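PDB 6QAZ: cyanophage-like gp41-1 intein, which probably carries out protein splicing, excising itself and joining the flanking polypeptides, as inteins of the HINT fold do. Local coordinates for residues 83-95 with 116-128. Numbering follows the deposited sequence. Where two conformers were deposited one is given.
Sequences EGMCLYVKEMMLK and NHLFYANDILTHN
Val89 and Ile124 bring two hairpins together through a single backbone bridge, their CA atoms 4.4 Å apart. The bridge is made by two bonds flanking this pair: Leu125 N donates to Tyr88 O at 2.8 Å in a nearly straight bond, and Lys90 N donates to Asp123 O in a more bent one. Strands 86-89 and 124-127 then part quickly, since their directions differ by 107°; one step beyond the bridge a water already stands between Tyr88 N and Leu125 O, bonded to both. The first hairpin, 86-95, turns through a cis peptide before Glu91 and a G1 beta bulge that sets Met92 and Met93 together opposite Val89. The second, 118-127, reverses by a type I' turn from Ala121 to Ile124 and runs on to Asn128, the C-terminal asparagine with which inteins of this all-beta HINT fold typically end. Tyr120 reaches from it across to the first turn, with its ring sandwiched: Lys90 CB makes a CH-pi contact on one face, 3.9 Å from the ring centroid, while Leu125 CD1 sits over the centre of the other. At the ring's edge Tyr120 OH donates to Glu91 OE2 (2.6 Å) from above the carboxylate plane, which is turned 81° from the ring; a bend at chi2 (56°) brings the carboxylate there. The same hydroxyl accepts a weak hydrogen bond from Met92 N. Past the ring the extended Lys90 chain carries NZ to a hydrogen bond with Gln12 OE1. Met92 SD packs on Leu125 CD2 at 3.6 Å, and Leu87 CD1 meets Ile124 CG2 at 3.9 Å.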
# COMPACT_ATOMS: atom_id res chain seq x y z
N GLU A 83 1.11 15.43 4.24
CA GLU A 83 2.52 15.78 4.38
C GLU A 83 2.82 16.12 5.84
O GLU A 83 2.04 16.81 6.52
CB GLU A 83 2.86 16.91 3.42
CG GLU A 83 2.58 16.56 1.97
CD GLU A 83 2.24 17.71 1.03
OE1 GLU A 83 2.67 18.88 1.30
OE2 GLU A 83 1.44 17.43 0.06
N GLY A 84 3.97 15.65 6.30
CA GLY A 84 4.45 15.88 7.65
C GLY A 84 4.10 14.78 8.61
O GLY A 84 4.68 14.74 9.71
N MET A 85 3.13 13.94 8.26
CA MET A 85 2.88 12.70 9.01
C MET A 85 3.90 11.67 8.58
O MET A 85 4.57 11.87 7.59
CB MET A 85 1.46 12.21 8.76
CG MET A 85 0.43 13.17 9.33
SD MET A 85 -1.22 12.54 9.00
CE MET A 85 -2.21 13.78 9.80
N CYS A 86 4.06 10.61 9.36
CA CYS A 86 5.04 9.57 9.07
C CYS A 86 4.35 8.24 8.76
O CYS A 86 3.37 7.86 9.39
CB CYS A 86 5.96 9.33 10.24
SG CYS A 86 7.01 10.76 10.60
N LEU A 87 4.93 7.55 7.78
CA LEU A 87 4.61 6.15 7.49
C LEU A 87 5.76 5.27 7.96
O LEU A 87 6.84 5.74 8.24
CB LEU A 87 4.33 5.95 6.00
CG LEU A 87 3.19 6.77 5.42
CD1 LEU A 87 2.91 6.37 3.98
CD2 LEU A 87 1.93 6.66 6.25
N TYR A 88 5.51 3.97 8.01
CA TYR A 88 6.55 2.99 8.33
C TYR A 88 7.12 2.43 7.05
O TYR A 88 6.37 2.07 6.13
CB TYR A 88 5.96 1.85 9.16
CG TYR A 88 5.42 2.28 10.51
CD1 TYR A 88 6.25 2.39 11.60
CD2 TYR A 88 4.08 2.58 10.68
CE1 TYR A 88 5.75 2.78 12.84
CE2 TYR A 88 3.56 2.97 11.90
CZ TYR A 88 4.40 3.07 12.99
OH TYR A 88 3.88 3.52 14.18
N VAL A 89 8.44 2.30 7.02
CA VAL A 89 9.13 1.65 5.89
C VAL A 89 9.81 0.41 6.41
O VAL A 89 9.97 0.21 7.60
CB VAL A 89 10.13 2.59 5.19
CG1 VAL A 89 9.41 3.80 4.67
CG2 VAL A 89 11.33 2.93 6.03
N LYS A 90 10.23 -0.44 5.52
CA LYS A 90 10.82 -1.71 5.97
C LYS A 90 12.07 -1.37 6.76
O LYS A 90 12.87 -0.59 6.31
CB LYS A 90 11.03 -2.68 4.82
CG LYS A 90 11.36 -4.10 5.23
CD LYS A 90 11.44 -5.06 4.04
CE LYS A 90 12.19 -6.33 4.38
NZ LYS A 90 12.53 -7.09 3.15
N GLU A 91 12.36 -1.95 7.93
CA GLU A 91 11.54 -2.63 8.91
C GLU A 91 11.17 -1.68 10.06
O GLU A 91 11.97 -1.38 11.02
CB GLU A 91 12.29 -3.79 9.55
CG GLU A 91 11.38 -4.84 10.15
CD GLU A 91 10.38 -5.41 9.15
OE1 GLU A 91 10.80 -5.92 8.12
OE2 GLU A 91 9.22 -5.28 9.38
N MET A 92 9.91 -1.34 10.05
CA MET A 92 9.20 -0.46 10.99
C MET A 92 10.00 0.80 11.32
O MET A 92 9.96 1.22 12.44
CB MET A 92 8.84 -1.26 12.23
CG MET A 92 7.85 -2.37 11.94
SD MET A 92 6.34 -1.72 11.28
CE MET A 92 5.55 -0.94 12.68
N MET A 93 10.59 1.43 10.32
CA MET A 93 11.28 2.73 10.51
C MET A 93 10.33 3.88 10.12
O MET A 93 9.79 3.79 9.04
CB MET A 93 12.55 2.82 9.65
CG MET A 93 13.56 1.74 9.97
SD MET A 93 14.23 1.84 11.65
CE MET A 93 15.26 3.29 11.49
N LEU A 94 10.15 4.91 10.93
CA LEU A 94 9.24 6.01 10.57
C LEU A 94 9.91 6.93 9.57
O LEU A 94 11.08 7.30 9.76
CB LEU A 94 8.91 6.76 11.84
CG LEU A 94 7.93 6.05 12.75
CD1 LEU A 94 8.00 6.59 14.17
CD2 LEU A 94 6.51 6.12 12.20
N LYS A 95 9.19 7.31 8.54
CA LYS A 95 9.66 8.27 7.54
C LYS A 95 8.58 9.27 7.23
O LYS A 95 7.41 8.90 7.01
CB LYS A 95 10.11 7.56 6.26
CG LYS A 95 11.35 6.70 6.43
CD LYS A 95 12.62 7.47 6.70
CE LYS A 95 13.78 6.58 7.04
NZ LYS A 95 14.97 7.38 7.32
N ASN A 116 -2.57 -9.55 10.12
CA ASN A 116 -2.79 -8.13 10.44
C ASN A 116 -3.25 -7.30 9.26
O ASN A 116 -3.41 -6.08 9.42
CB ASN A 116 -1.53 -7.54 11.08
CG ASN A 116 -0.35 -7.41 10.14
OD1 ASN A 116 -0.41 -7.75 8.95
ND2 ASN A 116 0.74 -6.92 10.69
N HIS A 117 -3.47 -7.90 8.11
CA HIS A 117 -4.00 -7.18 6.92
C HIS A 117 -3.00 -6.17 6.36
O HIS A 117 -3.41 -5.35 5.55
CB HIS A 117 -5.33 -6.50 7.16
CG HIS A 117 -6.35 -7.42 7.61
ND1 HIS A 117 -6.76 -8.50 6.91
CD2 HIS A 117 -7.04 -7.41 8.73
CE1 HIS A 117 -7.71 -9.15 7.61
NE2 HIS A 117 -7.90 -8.48 8.71
N LEU A 118 -1.74 -6.26 6.72
CA LEU A 118 -0.72 -5.34 6.21
C LEU A 118 0.22 -6.05 5.24
O LEU A 118 0.37 -7.29 5.27
CB LEU A 118 0.10 -4.73 7.36
CG LEU A 118 -0.69 -4.13 8.52
CD1 LEU A 118 0.26 -3.51 9.54
CD2 LEU A 118 -1.70 -3.11 8.03
N PHE A 119 0.92 -5.26 4.45
CA PHE A 119 2.03 -5.76 3.65
C PHE A 119 2.90 -4.58 3.25
O PHE A 119 2.43 -3.44 3.15
CB PHE A 119 1.59 -6.57 2.43
CG PHE A 119 0.63 -5.90 1.48
CD1 PHE A 119 1.05 -5.10 0.45
CD2 PHE A 119 -0.71 -6.14 1.60
CE1 PHE A 119 0.16 -4.53 -0.43
CE2 PHE A 119 -1.59 -5.60 0.69
CZ PHE A 119 -1.17 -4.75 -0.30
N TYR A 120 4.17 -4.85 2.98
CA TYR A 120 5.05 -3.83 2.42
C TYR A 120 4.79 -3.69 0.92
O TYR A 120 4.76 -4.67 0.17
CB TYR A 120 6.52 -4.21 2.66
CG TYR A 120 6.95 -4.03 4.11
CD1 TYR A 120 7.07 -2.77 4.66
CD2 TYR A 120 7.23 -5.11 4.95
CE1 TYR A 120 7.46 -2.55 5.96
CE2 TYR A 120 7.64 -4.89 6.27
CZ TYR A 120 7.75 -3.61 6.77
OH TYR A 120 8.16 -3.33 8.07
N ALA A 121 4.64 -2.46 0.49
CA ALA A 121 4.33 -2.09 -0.90
C ALA A 121 5.36 -1.05 -1.29
O ALA A 121 5.39 0.03 -0.67
CB ALA A 121 2.91 -1.58 -0.98
N ASN A 122 6.23 -1.36 -2.23
CA ASN A 122 7.40 -0.48 -2.50
C ASN A 122 8.16 -0.19 -1.20
O ASN A 122 8.68 0.92 -1.02
CB ASN A 122 7.00 0.78 -3.21
CG ASN A 122 6.30 0.54 -4.52
OD1 ASN A 122 6.44 -0.51 -5.15
ND2 ASN A 122 5.57 1.52 -4.96
N ASP A 123 8.22 -1.16 -0.30
CA ASP A 123 8.96 -1.05 0.97
C ASP A 123 8.30 -0.09 1.96
O ASP A 123 8.91 0.22 2.98
CB ASP A 123 10.43 -0.72 0.78
CG ASP A 123 11.21 -1.77 0.07
OD1 ASP A 123 10.96 -2.94 0.34
OD2 ASP A 123 12.12 -1.42 -0.71
N ILE A 124 7.05 0.29 1.71
CA ILE A 124 6.24 1.11 2.63
C ILE A 124 5.18 0.19 3.22
O ILE A 124 4.48 -0.49 2.50
CB ILE A 124 5.58 2.28 1.88
CG1 ILE A 124 6.63 3.17 1.22
CG2 ILE A 124 4.68 3.06 2.82
CD1 ILE A 124 6.06 4.25 0.34
N LEU A 125 5.03 0.21 4.55
CA LEU A 125 3.99 -0.63 5.17
C LEU A 125 2.63 -0.04 4.86
O LEU A 125 2.35 1.14 5.14
CB LEU A 125 4.23 -0.72 6.66
CG LEU A 125 3.41 -1.79 7.38
CD1 LEU A 125 3.74 -3.20 6.92
CD2 LEU A 125 3.66 -1.68 8.88
N THR A 126 1.76 -0.84 4.29
CA THR A 126 0.42 -0.41 3.91
C THR A 126 -0.61 -1.41 4.39
O THR A 126 -0.28 -2.56 4.70
CB THR A 126 0.32 -0.12 2.42
OG1 THR A 126 -0.85 0.66 2.15
CG2 THR A 126 0.23 -1.36 1.57
N HIS A 127 -1.85 -0.96 4.50
CA HIS A 127 -2.96 -1.87 4.76
C HIS A 127 -3.44 -2.42 3.44
O HIS A 127 -3.29 -1.75 2.39
CB HIS A 127 -4.02 -1.09 5.51
CG HIS A 127 -5.13 -1.88 6.03
ND1 HIS A 127 -6.17 -2.35 5.26
CD2 HIS A 127 -5.35 -2.30 7.28
CE1 HIS A 127 -6.99 -3.03 6.07
NE2 HIS A 127 -6.54 -2.98 7.29
N ASN A 128 -4.01 -3.60 3.45
CA ASN A 128 -4.58 -4.14 2.22
C ASN A 128 -5.61 -3.18 1.65
O ASN A 128 -5.74 -3.10 0.42
CB ASN A 128 -4.97 -5.60 2.35
CG ASN A 128 -6.02 -6.02 3.39
OD1 ASN A 128 -6.00 -7.17 3.83
ND2 ASN A 128 -6.95 -5.16 3.73
OXT ASN A 128 -6.30 -2.52 2.48
O HOH W 1 2.97 2.97 7.18